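Local coordinates for protein glucokinase (Thermus thermophilus, PDB 3VOV) that probably phosphorylates glucose and other hexoses at the expense of ATP, as a zinc-containing hexokinase of the ROK family, at residues Arg92-Glu95 against Pro101-Leu104; Val247-Pro252 against Leu275-Leu280; Phe103-Ala108 against Gly144-Gly149; Glu115-Ala120 against Ala289-Tyr294. All coordinates share one frame; numbering follows the deposited sequence.

Interaction 1: residues Arg92-Glu95 against Pro101-Leu104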
loop_
_atom_site.group_PDB
_atom_site.type_symbol
_atom_site.label_atom_id
_atom_site.label_comp_id
_atom_site.label_asym_id
_atom_site.label_seq_id
_atom_site.Cartn_x
_atom_site.Cartn_y
_atom_site.Cartn_z
ATOM N N ARG B 92 6.359 -38.568 -22.495
ATOM C CA ARG B 92 6.213 -39.753 -23.370
ATOM C C ARG B 92 7.530 -40.134 -24.013
ATOM O O ARG B 92 7.842 -41.297 -24.128
ATOM C CB ARG B 92 5.148 -39.517 -24.440
ATOM C CG ARG B 92 3.735 -39.691 -23.937
ATOM C CD ARG B 92 3.444 -41.109 -23.419
ATOM N NE ARG B 92 2.033 -41.140 -23.076
ATOM C CZ ARG B 92 1.524 -40.947 -21.859
ATOM N NH1 ARG B 92 0.204 -40.960 -21.707
ATOM N NH2 ARG B 92 2.319 -40.828 -20.784
ATOM N N ILE B 93 8.291 -39.139 -24.444
ATOM C CA ILE B 93 9.531 -39.390 -25.105
ATOM C C ILE B 93 10.426 -40.129 -24.120
ATOM O O ILE B 93 11.001 -41.176 -24.451
ATOM C CB ILE B 93 10.177 -38.078 -25.543
ATOM C CG1 ILE B 93 9.384 -37.443 -26.690
ATOM C CG2 ILE B 93 11.584 -38.333 -26.040
ATOM C CD1 ILE B 93 9.752 -36.023 -26.976
ATOM N N LEU B 94 10.528 -39.616 -22.893
ATOM C CA LEU B 94 11.364 -40.277 -21.904
ATOM C C LEU B 94 10.890 -41.671 -21.578
ATOM O O LEU B 94 11.700 -42.545 -21.424
ATOM C CB LEU B 94 11.486 -39.457 -20.608
ATOM C CG LEU B 94 12.883 -39.001 -20.160
ATOM C CD1 LEU B 94 12.880 -38.519 -18.691
ATOM C CD2 LEU B 94 14.052 -39.949 -20.432
ATOM N N GLU B 95 9.582 -41.864 -21.450
ATOM C CA GLU B 95 9.032 -43.163 -21.177
ATOM C C GLU B 95 9.402 -44.111 -22.313
ATOM O O GLU B 95 9.751 -45.276 -22.087
ATOM C CB GLU B 95 7.493 -43.083 -21.054
ATOM C CG GLU B 95 7.058 -42.350 -19.754
ATOM C CD GLU B 95 5.570 -42.312 -19.503
ATOM O OE1 GLU B 95 4.781 -42.400 -20.465
ATOM O OE2 GLU B 95 5.175 -42.193 -18.315
ATOM N N PRO B 101 7.886 -45.695 -16.395
ATOM C CA PRO B 101 6.993 -44.541 -16.212
ATOM C C PRO B 101 7.802 -43.332 -15.704
ATOM O O PRO B 101 8.777 -43.493 -14.950
ATOM C CB PRO B 101 5.980 -45.037 -15.166
ATOM C CG PRO B 101 6.726 -46.074 -14.389
ATOM C CD PRO B 101 7.630 -46.760 -15.412
ATOM N N VAL B 102 7.436 -42.152 -16.193
ATOM C CA VAL B 102 8.099 -40.905 -15.863
ATOM C C VAL B 102 7.075 -40.011 -15.150
ATOM O O VAL B 102 5.929 -39.879 -15.617
ATOM C CB VAL B 102 8.603 -40.204 -17.148
ATOM C CG1 VAL B 102 9.064 -38.787 -16.839
ATOM C CG2 VAL B 102 9.727 -40.996 -17.802
ATOM N N PHE B 103 7.501 -39.409 -14.033
ATOM C CA PHE B 103 6.676 -38.494 -13.252
ATOM C C PHE B 103 7.345 -37.112 -13.217
ATOM O O PHE B 103 8.475 -36.968 -12.756
ATOM C CB PHE B 103 6.468 -39.066 -11.828
ATOM C CG PHE B 103 5.733 -40.399 -11.805
ATOM C CD1 PHE B 103 4.344 -40.435 -11.881
ATOM C CD2 PHE B 103 6.441 -41.606 -11.743
ATOM C CE1 PHE B 103 3.654 -41.662 -11.873
ATOM C CE2 PHE B 103 5.771 -42.852 -11.737
ATOM C CZ PHE B 103 4.370 -42.878 -11.791
ATOM N N LEU B 104 6.653 -36.103 -13.741
ATOM C CA LEU B 104 7.184 -34.754 -13.856
ATOM C C LEU B 104 6.879 -33.938 -12.602
ATOM O O LEU B 104 5.828 -34.106 -11.993
ATOM C CB LEU B 104 6.449 -34.033 -14.975
ATOM C CG LEU B 104 6.567 -34.541 -16.398
ATOM C CD1 LEU B 104 6.100 -33.400 -17.319
ATOM C CD2 LEU B 104 7.984 -34.933 -16.735
#

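Interaction 2: residues Val247-Pro252 against Leu275-Leu280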
loop_
_atom_site.group_PDB
_atom_site.type_symbol
_atom_site.label_atom_id
_atom_site.label_comp_id
_atom_site.label_asym_id
_atom_site.label_seq_id
_atom_site.Cartn_x
_atom_site.Cartn_y
_atom_site.Cartn_z
ATOM N N VAL B 247 19.687 -16.697 -2.907
ATOM C CA VAL B 247 19.629 -15.304 -2.541
ATOM C C VAL B 247 19.302 -15.162 -1.050
ATOM O O VAL B 247 19.939 -14.355 -0.359
ATOM C CB VAL B 247 18.656 -14.513 -3.467
ATOM C CG1 VAL B 247 18.417 -13.165 -2.940
ATOM C CG2 VAL B 247 19.237 -14.429 -4.884
ATOM N N ALA B 248 18.334 -15.928 -0.545
ATOM C CA ALA B 248 18.002 -15.826 0.875
ATOM C C ALA B 248 19.121 -16.446 1.753
ATOM O O ALA B 248 19.555 -15.859 2.740
ATOM C CB ALA B 248 16.710 -16.496 1.149
ATOM N N LEU B 249 19.579 -17.631 1.397
ATOM C CA LEU B 249 20.564 -18.328 2.245
ATOM C C LEU B 249 21.936 -17.624 2.327
ATOM O O LEU B 249 22.580 -17.674 3.361
ATOM C CB LEU B 249 20.730 -19.798 1.812
ATOM C CG LEU B 249 19.458 -20.672 1.843
ATOM C CD1 LEU B 249 19.718 -22.004 1.191
ATOM C CD2 LEU B 249 18.999 -20.906 3.245
ATOM N N ASN B 250 22.365 -16.949 1.266
ATOM C CA ASN B 250 23.659 -16.271 1.295
ATOM C C ASN B 250 23.588 -14.772 1.549
ATOM O O ASN B 250 24.594 -14.081 1.481
ATOM C CB ASN B 250 24.447 -16.596 0.024
ATOM C CG ASN B 250 24.745 -18.084 -0.092
ATOM O OD1 ASN B 250 25.310 -18.684 0.828
ATOM N ND2 ASN B 250 24.336 -18.689 -1.191
ATOM N N ALA B 251 22.405 -14.280 1.902
ATOM C CA ALA B 251 22.216 -12.869 2.227
ATOM C C ALA B 251 22.908 -12.479 3.544
ATOM O O ALA B 251 23.059 -13.310 4.432
ATOM C CB ALA B 251 20.724 -12.558 2.295
ATOM N N PRO B 252 23.305 -11.202 3.693
ATOM C CA PRO B 252 23.803 -10.718 4.997
ATOM C C PRO B 252 22.932 -11.149 6.173
ATOM O O PRO B 252 21.726 -11.399 6.004
ATOM C CB PRO B 252 23.716 -9.200 4.847
ATOM C CG PRO B 252 24.036 -8.988 3.393
ATOM C CD PRO B 252 23.328 -10.133 2.679
ATOM N N LEU B 275 10.185 -21.308 11.553
ATOM C CA LEU B 275 10.740 -20.979 10.228
ATOM C C LEU B 275 12.184 -21.441 10.198
ATOM O O LEU B 275 12.988 -21.032 11.071
ATOM C CB LEU B 275 10.596 -19.457 9.942
ATOM C CG LEU B 275 11.215 -18.756 8.684
ATOM C CD1 LEU B 275 11.085 -19.510 7.409
ATOM C CD2 LEU B 275 10.607 -17.366 8.442
ATOM N N ARG B 276 12.524 -22.307 9.226
ATOM C CA ARG B 276 13.836 -22.992 9.212
ATOM C C ARG B 276 14.546 -22.809 7.883
ATOM O O ARG B 276 13.893 -22.781 6.833
ATOM C CB ARG B 276 13.686 -24.523 9.468
ATOM C CG ARG B 276 13.164 -24.846 10.847
ATOM C CD ARG B 276 13.193 -26.363 11.135
ATOM N NE ARG B 276 12.447 -26.698 12.358
ATOM C CZ ARG B 276 11.837 -27.857 12.580
ATOM N NH1 ARG B 276 11.240 -28.069 13.756
ATOM N NH2 ARG B 276 11.805 -28.803 11.641
ATOM N N ARG B 277 15.867 -22.704 7.922
ATOM C CA ARG B 277 16.678 -22.636 6.701
ATOM C C ARG B 277 16.624 -23.981 5.985
ATOM O O ARG B 277 16.816 -25.024 6.633
ATOM C CB ARG B 277 18.143 -22.451 7.080
ATOM C CG ARG B 277 18.526 -21.059 7.352
ATOM C CD ARG B 277 20.038 -20.894 7.555
ATOM N NE ARG B 277 20.321 -19.467 7.725
ATOM C CZ ARG B 277 20.999 -18.734 6.843
ATOM N NH1 ARG B 277 21.512 -19.306 5.746
ATOM N NH2 ARG B 277 21.182 -17.438 7.076
ATOM N N ALA B 278 16.424 -23.972 4.673
ATOM C CA ALA B 278 16.527 -25.224 3.880
ATOM C C ALA B 278 17.883 -25.887 4.130
ATOM O O ALA B 278 18.887 -25.186 4.175
ATOM C CB ALA B 278 16.329 -24.952 2.388
ATOM N N ARG B 279 17.887 -27.218 4.260
ATOM C CA ARG B 279 19.109 -27.963 4.579
ATOM C C ARG B 279 19.801 -28.632 3.412
ATOM O O ARG B 279 20.994 -28.980 3.535
ATOM C CB ARG B 279 18.853 -29.003 5.655
ATOM C CG ARG B 279 18.830 -28.383 7.056
ATOM C CD ARG B 279 18.277 -29.340 8.087
ATOM N NE ARG B 279 17.661 -28.581 9.175
ATOM C CZ ARG B 279 16.980 -29.102 10.193
ATOM N NH1 ARG B 279 16.805 -30.431 10.305
ATOM N NH2 ARG B 279 16.467 -28.276 11.108
ATOM N N LEU B 280 19.084 -28.840 2.296
ATOM C CA LEU B 280 19.610 -29.789 1.295
ATOM C C LEU B 280 20.410 -29.144 0.195
ATOM O O LEU B 280 20.953 -29.845 -0.643
ATOM C CB LEU B 280 18.498 -30.643 0.686
ATOM C CG LEU B 280 17.729 -31.477 1.696
ATOM C CD1 LEU B 280 16.523 -32.122 1.057
ATOM C CD2 LEU B 280 18.628 -32.551 2.318
#

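Interaction 3: residues Phe103-Ala108 against Gly144-Gly149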
loop_
_atom_site.group_PDB
_atom_site.type_symbol
_atom_site.label_atom_id
_atom_site.label_comp_id
_atom_site.label_asym_id
_atom_site.label_seq_id
_atom_site.Cartn_x
_atom_site.Cartn_y
_atom_site.Cartn_z
ATOM N N PHE B 103 7.501 -39.409 -14.033
ATOM C CA PHE B 103 6.676 -38.494 -13.252
ATOM C C PHE B 103 7.345 -37.112 -13.217
ATOM O O PHE B 103 8.475 -36.968 -12.756
ATOM C CB PHE B 103 6.468 -39.066 -11.828
ATOM C CG PHE B 103 5.733 -40.399 -11.805
ATOM C CD1 PHE B 103 4.344 -40.435 -11.881
ATOM C CD2 PHE B 103 6.441 -41.606 -11.743
ATOM C CE1 PHE B 103 3.654 -41.662 -11.873
ATOM C CE2 PHE B 103 5.771 -42.852 -11.737
ATOM C CZ PHE B 103 4.370 -42.878 -11.791
ATOM N N LEU B 104 6.653 -36.103 -13.741
ATOM C CA LEU B 104 7.184 -34.754 -13.856
ATOM C C LEU B 104 6.879 -33.938 -12.602
ATOM O O LEU B 104 5.828 -34.106 -11.993
ATOM C CB LEU B 104 6.449 -34.033 -14.975
ATOM C CG LEU B 104 6.567 -34.541 -16.398
ATOM C CD1 LEU B 104 6.100 -33.400 -17.319
ATOM C CD2 LEU B 104 7.984 -34.933 -16.735
ATOM N N GLU B 105 7.764 -33.016 -12.257
ATOM C CA GLU B 105 7.473 -32.135 -11.151
ATOM C C GLU B 105 8.195 -30.812 -11.390
ATOM O O GLU B 105 9.259 -30.772 -12.016
ATOM C CB GLU B 105 7.885 -32.781 -9.829
ATOM C CG GLU B 105 7.525 -31.949 -8.536
ATOM C CD GLU B 105 6.054 -31.608 -8.455
ATOM O OE1 GLU B 105 5.622 -30.592 -9.078
ATOM O OE2 GLU B 105 5.329 -32.344 -7.754
ATOM N N ASN B 106 7.574 -29.731 -10.950
ATOM C CA ASN B 106 8.194 -28.410 -10.984
ATOM C C ASN B 106 9.381 -28.416 -9.995
ATOM O O ASN B 106 9.304 -29.022 -8.920
ATOM C CB ASN B 106 7.111 -27.385 -10.614
ATOM C CG ASN B 106 7.668 -26.161 -9.983
ATOM O OD1 ASN B 106 8.269 -25.316 -10.668
ATOM N ND2 ASN B 106 7.469 -26.019 -8.686
ATOM N N ASP B 107 10.472 -27.743 -10.347
ATOM C CA ASP B 107 11.693 -27.782 -9.530
ATOM C C ASP B 107 11.529 -27.271 -8.104
ATOM O O ASP B 107 12.108 -27.840 -7.190
ATOM C CB ASP B 107 12.843 -27.064 -10.220
ATOM C CG ASP B 107 12.562 -25.568 -10.467
ATOM O OD1 ASP B 107 11.427 -25.066 -10.394
ATOM O OD2 ASP B 107 13.537 -24.890 -10.670
ATOM N N ALA B 108 10.735 -26.213 -7.913
ATOM C CA ALA B 108 10.466 -25.672 -6.582
ATOM C C ALA B 108 9.579 -26.601 -5.748
ATOM O O ALA B 108 9.850 -26.813 -4.545
ATOM C CB ALA B 108 9.866 -24.251 -6.705
ATOM N N GLY B 144 2.703 -35.033 2.893
ATOM C CA GLY B 144 3.928 -35.851 2.622
ATOM C C GLY B 144 3.874 -35.806 1.067
ATOM O O GLY B 144 4.739 -36.351 0.426
ATOM N N ARG B 145 2.825 -35.169 0.475
ATOM C CA ARG B 145 2.700 -34.999 -0.991
ATOM C C ARG B 145 2.510 -33.533 -1.448
ATOM O O ARG B 145 1.842 -32.728 -0.784
ATOM C CB ARG B 145 1.561 -35.839 -1.600
ATOM C CG ARG B 145 1.505 -37.338 -1.258
ATOM C CD ARG B 145 2.633 -38.232 -1.860
ATOM N NE ARG B 145 3.222 -37.813 -3.131
ATOM C CZ ARG B 145 3.042 -38.390 -4.326
ATOM N NH1 ARG B 145 3.681 -37.894 -5.388
ATOM N NH2 ARG B 145 2.264 -39.454 -4.479
ATOM N N VAL B 146 3.115 -33.215 -2.583
ATOM C CA VAL B 146 2.998 -31.890 -3.212
ATOM C C VAL B 146 1.544 -31.543 -3.600
ATOM O O VAL B 146 0.827 -32.335 -4.245
ATOM C CB VAL B 146 3.972 -31.771 -4.432
ATOM C CG1 VAL B 146 3.668 -30.533 -5.266
ATOM C CG2 VAL B 146 5.427 -31.783 -3.941
ATOM N N LEU B 147 1.125 -30.349 -3.204
ATOM C CA LEU B 147 -0.140 -29.768 -3.673
ATOM C C LEU B 147 0.070 -29.252 -5.091
ATOM O O LEU B 147 0.736 -28.267 -5.288
ATOM C CB LEU B 147 -0.524 -28.565 -2.789
ATOM C CG LEU B 147 -1.968 -28.159 -2.469
ATOM C CD1 LEU B 147 -2.108 -26.600 -2.299
ATOM C CD2 LEU B 147 -3.048 -28.747 -3.360
ATOM N N ARG B 148 -0.529 -29.893 -6.066
ATOM C CA ARG B 148 -0.328 -29.503 -7.450
ATOM C C ARG B 148 -1.383 -28.547 -8.004
ATOM O O ARG B 148 -1.070 -27.826 -8.941
ATOM C CB ARG B 148 -0.191 -30.728 -8.366
ATOM C CG ARG B 148 1.330 -31.220 -8.477
ATOM C CD ARG B 148 1.511 -32.435 -9.412
ATOM N NE ARG B 148 2.601 -33.297 -8.957
ATOM C CZ ARG B 148 2.453 -34.577 -8.578
ATOM N NH1 ARG B 148 1.253 -35.170 -8.610
ATOM N NH2 ARG B 148 3.511 -35.293 -8.166
ATOM N N GLY B 149 -2.594 -28.602 -7.447
ATOM C CA GLY B 149 -3.735 -27.813 -7.913
ATOM C C GLY B 149 -4.479 -28.464 -9.081
ATOM O O GLY B 149 -3.947 -29.347 -9.754
HETATM O O HOH W 1 5.855 -34.395 -6.420
#

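Interaction 4: residues Glu115-Ala120 against Ala289-Tyr294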
loop_
_atom_site.group_PDB
_atom_site.type_symbol
_atom_site.label_atom_id
_atom_site.label_comp_id
_atom_site.label_asym_id
_atom_site.label_seq_id
_atom_site.Cartn_x
_atom_site.Cartn_y
_atom_site.Cartn_z
ATOM N N GLU B 115 12.886 -31.218 1.052
ATOM C CA GLU B 115 13.066 -30.645 2.404
ATOM C C GLU B 115 12.069 -31.217 3.394
ATOM O O GLU B 115 12.372 -31.385 4.599
ATOM C CB GLU B 115 12.973 -29.111 2.380
ATOM C CG GLU B 115 14.118 -28.467 1.627
ATOM C CD GLU B 115 15.426 -28.445 2.374
ATOM O OE1 GLU B 115 15.444 -28.652 3.623
ATOM O OE2 GLU B 115 16.451 -28.164 1.682
ATOM N N HIS B 116 10.887 -31.533 2.911
ATOM C CA HIS B 116 9.881 -32.157 3.769
ATOM C C HIS B 116 10.242 -33.547 4.296
ATOM O O HIS B 116 10.112 -33.802 5.482
ATOM C CB HIS B 116 8.563 -32.258 3.025
ATOM C CG HIS B 116 7.451 -32.795 3.856
ATOM N ND1 HIS B 116 6.627 -31.981 4.606
ATOM C CD2 HIS B 116 7.000 -34.065 4.034
ATOM C CE1 HIS B 116 5.725 -32.736 5.232
ATOM N NE2 HIS B 116 5.919 -34.000 4.887
ATOM N N HIS B 117 10.623 -34.440 3.383
ATOM C CA HIS B 117 10.975 -35.807 3.692
ATOM C C HIS B 117 12.378 -36.026 4.199
ATOM O O HIS B 117 12.582 -36.889 5.026
ATOM C CB HIS B 117 10.709 -36.703 2.477
ATOM C CG HIS B 117 9.254 -36.866 2.186
ATOM N ND1 HIS B 117 8.434 -37.685 2.930
ATOM C CD2 HIS B 117 8.455 -36.256 1.280
ATOM C CE1 HIS B 117 7.194 -37.595 2.477
ATOM N NE2 HIS B 117 7.182 -36.729 1.471
ATOM N N LEU B 118 13.339 -35.266 3.721
ATOM C CA LEU B 118 14.775 -35.500 3.989
ATOM C C LEU B 118 15.515 -34.315 4.644
ATOM O O LEU B 118 16.666 -34.435 5.006
ATOM C CB LEU B 118 15.470 -35.780 2.632
ATOM C CG LEU B 118 15.440 -37.184 1.966
ATOM C CD1 LEU B 118 14.398 -38.177 2.452
ATOM C CD2 LEU B 118 15.495 -37.180 0.400
ATOM N N GLY B 119 14.882 -33.145 4.739
ATOM C CA GLY B 119 15.603 -31.925 5.090
ATOM C C GLY B 119 14.976 -31.199 6.266
ATOM O O GLY B 119 14.530 -31.827 7.234
ATOM N N ALA B 120 14.912 -29.877 6.170
ATOM C CA ALA B 120 14.527 -29.023 7.324
ATOM C C ALA B 120 13.174 -29.361 7.955
ATOM O O ALA B 120 12.929 -29.015 9.127
ATOM C CB ALA B 120 14.561 -27.534 6.918
ATOM N N ALA B 289 12.876 -34.778 -7.140
ATOM C CA ALA B 289 12.460 -35.462 -8.394
ATOM C C ALA B 289 12.430 -36.977 -8.152
ATOM O O ALA B 289 11.512 -37.686 -8.568
ATOM C CB ALA B 289 13.426 -35.130 -9.517
ATOM N N ALA B 290 13.426 -37.468 -7.453
ATOM C CA ALA B 290 13.427 -38.882 -7.125
ATOM C C ALA B 290 12.271 -39.220 -6.198
ATOM O O ALA B 290 11.584 -40.202 -6.406
ATOM C CB ALA B 290 14.784 -39.296 -6.514
ATOM N N LEU B 291 12.060 -38.415 -5.154
ATOM C CA LEU B 291 10.952 -38.677 -4.245
ATOM C C LEU B 291 9.596 -38.625 -4.908
ATOM O O LEU B 291 8.665 -39.370 -4.540
ATOM C CB LEU B 291 10.943 -37.680 -3.115
ATOM C CG LEU B 291 11.848 -37.949 -1.941
ATOM C CD1 LEU B 291 12.012 -36.575 -1.235
ATOM C CD2 LEU B 291 11.189 -39.005 -1.023
ATOM N N THR B 292 9.461 -37.745 -5.884
ATOM C CA THR B 292 8.230 -37.722 -6.695
ATOM C C THR B 292 7.910 -39.100 -7.239
ATOM O O THR B 292 6.811 -39.622 -7.026
ATOM C CB THR B 292 8.319 -36.617 -7.821
ATOM O OG1 THR B 292 8.479 -35.359 -7.181
ATOM C CG2 THR B 292 7.071 -36.563 -8.709
ATOM N N ALA B 293 8.867 -39.699 -7.945
ATOM C CA ALA B 293 8.646 -41.038 -8.534
ATOM C C ALA B 293 8.473 -42.103 -7.425
ATOM O O ALA B 293 7.658 -43.029 -7.528
ATOM C CB ALA B 293 9.841 -41.409 -9.461
ATOM N N TYR B 294 9.265 -41.992 -6.374
ATOM C CA TYR B 294 9.255 -42.997 -5.289
ATOM C C TYR B 294 7.867 -43.064 -4.612
ATOM O O TYR B 294 7.245 -44.158 -4.431
ATOM C CB TYR B 294 10.368 -42.649 -4.269
ATOM C CG TYR B 294 10.432 -43.645 -3.131
ATOM C CD1 TYR B 294 9.667 -43.482 -1.977
ATOM C CD2 TYR B 294 11.217 -44.786 -3.252
ATOM C CE1 TYR B 294 9.734 -44.452 -0.914
ATOM C CE2 TYR B 294 11.278 -45.733 -2.244
ATOM C CZ TYR B 294 10.556 -45.567 -1.085
ATOM O OH TYR B 294 10.664 -46.559 -0.143
#

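Interaction 1: residues Arg92-Glu95 against Pro101-Leu104
Glu95 and Pro101 mark the closest approach of the two backbones, with 5.5 Å between Glu95 CA and Pro101 CA; from there strand 102-106 leads away from helix 90-98. The main polar link is a nearly straight hydrogen bond (173°) from Val102 N to Glu95 OE2, 3.1 Å long, received on the anti lone pair of that oxygen. Glu95 gets there with CG anti to its carbonyl carbon (chi1 -71°) and the chain extended beyond, so that its methylene CG also lies against Val102 CG2 at 3.6 Å. The same methyl touches Leu94 CB at 3.7 Å, where the two apolar side chains lie nearly perpendicular. The other carboxylate oxygen, Glu95 OE1, takes a salt bridge from Arg92 NH2 at 2.9 Å, on its syn side but tilted 32° out of the carboxylate plane. With alanine at Glu95, Val102 N would probably lose this acceptor and Arg92 its carboxylate partner. Because strand 102-106 runs parallel to strand 61-65, helix 90-98 lies in the beta-alpha-beta crossover between them, which also carries the short hairpin 69-70/75-76; Leu94 also packs on Leu63 and on Ala44 of helix 36-54. With each oxygen engaged by a different N-H, the carboxylate is restrained from turning, and the arginine probably balances its negative charge where helix gives way to strand.

Interaction 2: residues Val247-Pro252 against Leu275-Leu280
Leu249, at the end of helix 246-249, faces Arg277, at the end of strand 275-277, with 7.3 Å between Leu249 CA and Arg277 CA. The arginine reaches across this distance with its chain extended from CG to NE (chi2 -173°) and gives a hydrogen bond from Arg277 NH1 to Leu249 O, 3.1 Å long. The carbonyl oxygen sits at the edge of the guanidinium group, close to its plane, and the donor lies in the carbonyl plane on a lone pair, with a C=O...N angle of 120°. The Leu249 side chain runs alongside the arginine, head to tail with it: Leu249 CD2 lies 3.9 Å from Arg277 NH1 and 4.1 Å from Arg277 CG, then comes within 4.3 Å of Ala278 N. A serine at Arg277 would probably leave Leu249 O without this donor and uncover one flank of the leucine. Trp256, on helix 253-265, makes a cation-pi contact with the same guanidinium. Strand 275-277 is an outermost strand of its sheet within the chain and runs parallel to strand 240-244, which leads into helix 246-249; the contact thus ties that helix end to the sheet's border, while Ala278 and Leu280 rest on helix 107-118.

Interaction 3: residues Phe103-Ala108 against Gly144-Gly149
The carboxylate of Glu105 and the guanidinium of Arg148 meet with their planes 27° apart, the acid standing at the edge of the guanidinium group. Arg148 NE gives Glu105 OE2 a salt-bridging hydrogen bond of 3.1 Å, which arrives from above the carboxylate plane, 40° out of it. A water molecule donates to Glu105 OE2 and accepts a weak bond from Arg148 NH2, adding a second, indirect link between the charged groups. Val146 CG1, an apolar neighbour to a charged atom, lies 3.5 Å from the same Glu105 OE2. A bend at chi2 (55°) swings the carboxylate round to Asn106, and Glu105 OE1 accepts Asn106 N at 2.8 Å on its anti lone pair, as well as a bond from Asn109 ND2. The two segments belong to different sheets of the two-lobed actin-like ATPase fold: within this chain, Glu105 is on strand 102-106, which borders one sheet and runs straight into helix 107-118, whereas Val146 is on strand 145-146 at the border of the other. Phe71 packs against both Glu105 and Arg148. Arg148 NH1 has a long, weak ion pair with Glu296, and Leu147, whose CB is directed away from 103-108, packs on Ala235 of the second subunit.

Interaction 4: residues Glu115-Ala120 against Ala289-Tyr294
Leu118 and Leu291 point at each other tip to tip, Leu118 CD2 meeting Leu291 CD1 at 3.9 Å. That one methyl of Leu291 does most of the touching, since it also lies 3.9 Å from His117 CB. Leu291 therefore comes in against two consecutive residues of the C-terminal part of helix 107-118, meeting a branch end of one and the root of the other. Its CG stands anti to the carbonyl carbon (chi1 -83°), which carries the branch out from helix 284-299 toward the pair. The second methyl, Leu291 CD2, approaches the His117 imidazole obliquely. One face of that ring is covered within its own segment: His116 CD2 lies over its centre, 3.7 Å above the plane. The polar end of the ring is fixed from elsewhere, by a hydrogen bond between His117 NE2 and Gly144 O.

The contact is wholly apolar, and polar bonds order the chain just beyond it. Glu115 OE1 accepts the backbone N-H of Ala120 at 2.9 Å in a nearly straight bond (177°) and also takes Arg279 N, while Glu115 OE2 takes Leu280 N. Gly119 lies within the turn that the Ala120 bond closes, and a CB atom on it would collide with Glu115 OE1. Leu291 further packs on Leu113, one turn earlier in helix 107-118, and Phe18 of strand 12-18 touches both Leu118 and Leu291. The C-terminal part of helix 107-118 is thus packed against helix 284-299, whose next residues, Thr292 and Ala293, lie on Phe103 of strand 102-106.

Overall arrangement
Along the chain, interaction 1 closes first, a short return from helix 90-98 to strand 102-106, an edge of the first sheet within this chain. Interaction 3 starts on the same strand, sharing Phe103 and Leu104, and closes a longer loop on strand 145-146 of the other sheet. Before it closes, interaction 4 has opened at 115-120, so the two cross; the latter ends at helix 284-299, and interaction 2 falls within its span. Direct touches join them: Thr292 touches Glu105 and Arg148, and Ala120 O takes a hydrogen bond from Arg276. Helices 107-118 and 284-299 thus connect the two sheets, with interactions 1 and 2 on opposite sides of the chain's centre, their centres about 32 Å apart.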